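Local coordinates for protein TqaA (Penicillium aethiopicum, PDB 5DLK) that probably closes and releases a nonribosomal peptide as a macrocycle through its terminal condensation-like domain, the part present here, fed by a phosphopantetheine-bearing carrier, at residues Phe425-Ala430 with Glu434-Ala439. Sequence-based numbering, arbitrary orientation.
Sequences FTEPHA and EVQVCA. With EDO (1,2-ethanediol), chain F.
F425 and Q436 form an antiparallel hydrogen-bonded pair in the β-hairpin of strands 422-428 and 433-440, part of the mixed sheet in the second half of the condensation-like domain. The short strand segments run 155° apart in direction. F425 N donates to Q436 O at 2.8 Å and Q436 N returns a bond to F425 O at 2.7 Å; E427 and E434 repeat this two-way pairing. Between them T426 and V435 are a non-hydrogen-bonded pair, where T426 CA approaches E434 O in a CA-H···O contact and the methyls T426 CG2 and V435 CG2 lie alongside each other. Helix 446-465 packs on V435, while T426 OG1 bonds to H390.

The other face is mixed: E427, E434 and Q436 form a polar cluster near the turn, and farther along F425, its ring edge against C438 CB and its CB near Q436 OE1, meets the rings of W423 and W267. With CG anti to its carbonyl carbon (chi1 -46°) and the chain extended beyond, Q436 brings its NE2 up beside both carboxylates. Q436 NE2 hydrogen-bonds to the anti lone pair of E434 OE2 at 2.8 Å, nearly within the amide plane, and lies 3.3 Å from E427 OE1; the E427 carboxylate is turned 52° from the amide. As E427 OE1 and E434 OE2 are 4.2 Å apart, the amide N-H probably eases their repulsion; H429 NE2 also donates to E427 OE1, and E434 OE1 is salt-bridged to R432. A leucine in place of Q436 would probably leave E434 OE2 without this donor and a bridging water without one acceptor. Q436 OE1 accepts a weak hydrogen bond from 1,2-ethanediol O1, probably from the crystallisation liquor, and another from that water, which also donates to E427 OE2, 2.8 Å from the water oxygen.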
loop_
_atom_site.group_PDB
_atom_site.type_symbol
_atom_site.label_atom_id
_atom_site.label_comp_id
_atom_site.label_asym_id
_atom_site.label_seq_id
_atom_site.Cartn_x
_atom_site.Cartn_y
_atom_site.Cartn_z
ATOM N N PHE A 425 -5.076 -9.934 -4.956
ATOM C CA PHE A 425 -4.780 -8.750 -5.748
ATOM C C PHE A 425 -5.218 -8.988 -7.189
ATOM O O PHE A 425 -5.079 -10.102 -7.698
ATOM C CB PHE A 425 -3.288 -8.416 -5.747
ATOM C CG PHE A 425 -2.694 -8.189 -4.384
ATOM C CD1 PHE A 425 -2.766 -6.946 -3.778
ATOM C CD2 PHE A 425 -2.033 -9.220 -3.722
ATOM C CE1 PHE A 425 -2.185 -6.734 -2.511
ATOM C CE2 PHE A 425 -1.450 -9.008 -2.476
ATOM C CZ PHE A 425 -1.534 -7.769 -1.875
ATOM N N THR A 426 -5.701 -7.953 -7.863
ATOM C CA THR A 426 -6.017 -8.082 -9.297
ATOM C C THR A 426 -5.322 -6.953 -10.053
ATOM O O THR A 426 -5.433 -5.798 -9.682
ATOM C CB THR A 426 -7.536 -8.052 -9.580
ATOM O OG1 THR A 426 -8.154 -6.996 -8.825
ATOM C CG2 THR A 426 -8.174 -9.370 -9.207
ATOM N N GLU A 427 -4.568 -7.305 -11.096
ATOM C CA GLU A 427 -3.826 -6.327 -11.884
ATOM C C GLU A 427 -4.373 -6.300 -13.301
ATOM O O GLU A 427 -4.335 -7.326 -13.992
ATOM C CB GLU A 427 -2.333 -6.662 -11.926
ATOM C CG GLU A 427 -1.585 -6.312 -10.665
ATOM C CD GLU A 427 -0.084 -6.482 -10.817
ATOM O OE1 GLU A 427 0.359 -7.053 -11.832
ATOM O OE2 GLU A 427 0.640 -6.037 -9.909
ATOM N N PRO A 428 -4.897 -5.143 -13.726
ATOM C CA PRO A 428 -5.543 -4.993 -15.032
ATOM C C PRO A 428 -4.551 -4.628 -16.129
ATOM O O PRO A 428 -4.469 -3.464 -16.497
ATOM C CB PRO A 428 -6.541 -3.859 -14.794
ATOM C CG PRO A 428 -5.874 -3.008 -13.771
ATOM C CD PRO A 428 -5.047 -3.934 -12.900
ATOM N N HIS A 429 -3.821 -5.614 -16.641
ATOM C CA HIS A 429 -2.913 -5.398 -17.766
ATOM C C HIS A 429 -3.667 -5.336 -19.087
ATOM O O HIS A 429 -4.850 -5.674 -19.164
ATOM C CB HIS A 429 -1.863 -6.500 -17.821
ATOM C CG HIS A 429 -0.985 -6.543 -16.613
ATOM N ND1 HIS A 429 0.074 -5.677 -16.432
ATOM C CD2 HIS A 429 -1.025 -7.324 -15.510
ATOM C CE1 HIS A 429 0.658 -5.936 -15.275
ATOM N NE2 HIS A 429 0.006 -6.928 -14.694
ATOM N N ALA A 430 -2.969 -4.914 -20.132
ATOM C CA ALA A 430 -3.589 -4.758 -21.440
ATOM C C ALA A 430 -3.994 -6.107 -22.037
ATOM O O ALA A 430 -5.031 -6.204 -22.690
ATOM C CB ALA A 430 -2.650 -4.013 -22.388
ATOM N N GLU A 434 -4.878 -10.132 -14.213
ATOM C CA GLU A 434 -4.187 -11.155 -13.442
ATOM C C GLU A 434 -4.718 -11.221 -12.019
ATOM O O GLU A 434 -4.659 -10.234 -11.293
ATOM C CB GLU A 434 -2.689 -10.884 -13.433
ATOM C CG GLU A 434 -1.892 -12.044 -12.910
ATOM C CD GLU A 434 -0.413 -11.848 -13.151
ATOM O OE1 GLU A 434 0.068 -12.236 -14.239
ATOM O OE2 GLU A 434 0.245 -11.278 -12.267
ATOM N N VAL A 435 -5.270 -12.370 -11.648
ATOM C CA VAL A 435 -5.725 -12.603 -10.291
ATOM C C VAL A 435 -4.553 -13.205 -9.522
ATOM O O VAL A 435 -3.985 -14.220 -9.929
ATOM C CB VAL A 435 -6.971 -13.531 -10.266
ATOM C CG1 VAL A 435 -7.388 -13.881 -8.839
ATOM C CG2 VAL A 435 -8.131 -12.907 -11.068
ATOM N N GLN A 436 -4.171 -12.561 -8.424
ATOM C CA GLN A 436 -3.036 -13.005 -7.636
ATOM C C GLN A 436 -3.499 -13.322 -6.227
ATOM O O GLN A 436 -4.163 -12.504 -5.594
ATOM C CB GLN A 436 -1.959 -11.921 -7.595
ATOM C CG GLN A 436 -1.659 -11.305 -8.965
ATOM C CD GLN A 436 -0.739 -10.103 -8.875
ATOM O OE1 GLN A 436 -0.620 -9.479 -7.822
ATOM N NE2 GLN A 436 -0.073 -9.778 -9.981
ATOM N N VAL A 437 -3.155 -14.498 -5.728
ATOM C CA VAL A 437 -3.439 -14.831 -4.341
ATOM C C VAL A 437 -2.125 -14.853 -3.574
ATOM O O VAL A 437 -1.136 -15.453 -4.039
ATOM C CB VAL A 437 -4.147 -16.198 -4.216
ATOM C CG1 VAL A 437 -4.288 -16.587 -2.746
ATOM C CG2 VAL A 437 -5.504 -16.174 -4.940
ATOM N N CYS A 438 -2.109 -14.195 -2.415
ATOM C CA CYS A 438 -0.914 -14.181 -1.571
ATOM C C CYS A 438 -1.288 -14.539 -0.140
ATOM O O CYS A 438 -2.100 -13.853 0.505
ATOM C CB CYS A 438 -0.233 -12.809 -1.603
ATOM S SG CYS A 438 1.344 -12.798 -0.684
ATOM N N ALA A 439 -0.701 -15.616 0.359
ATOM C CA ALA A 439 -0.993 -16.071 1.708
ATOM C C ALA A 439 0.090 -17.019 2.170
ATOM O O ALA A 439 0.726 -17.694 1.361
ATOM C CB ALA A 439 -2.368 -16.779 1.769
HETATM C C1 EDO F . 3.910 -10.263 -7.836
HETATM O O1 EDO F . 2.732 -9.443 -7.914
HETATM C C2 EDO F . 4.769 -9.822 -6.655
HETATM O O2 EDO F . 5.506 -10.947 -6.154
HETATM O O HOH W 1 -0.267 -6.816 -7.368
#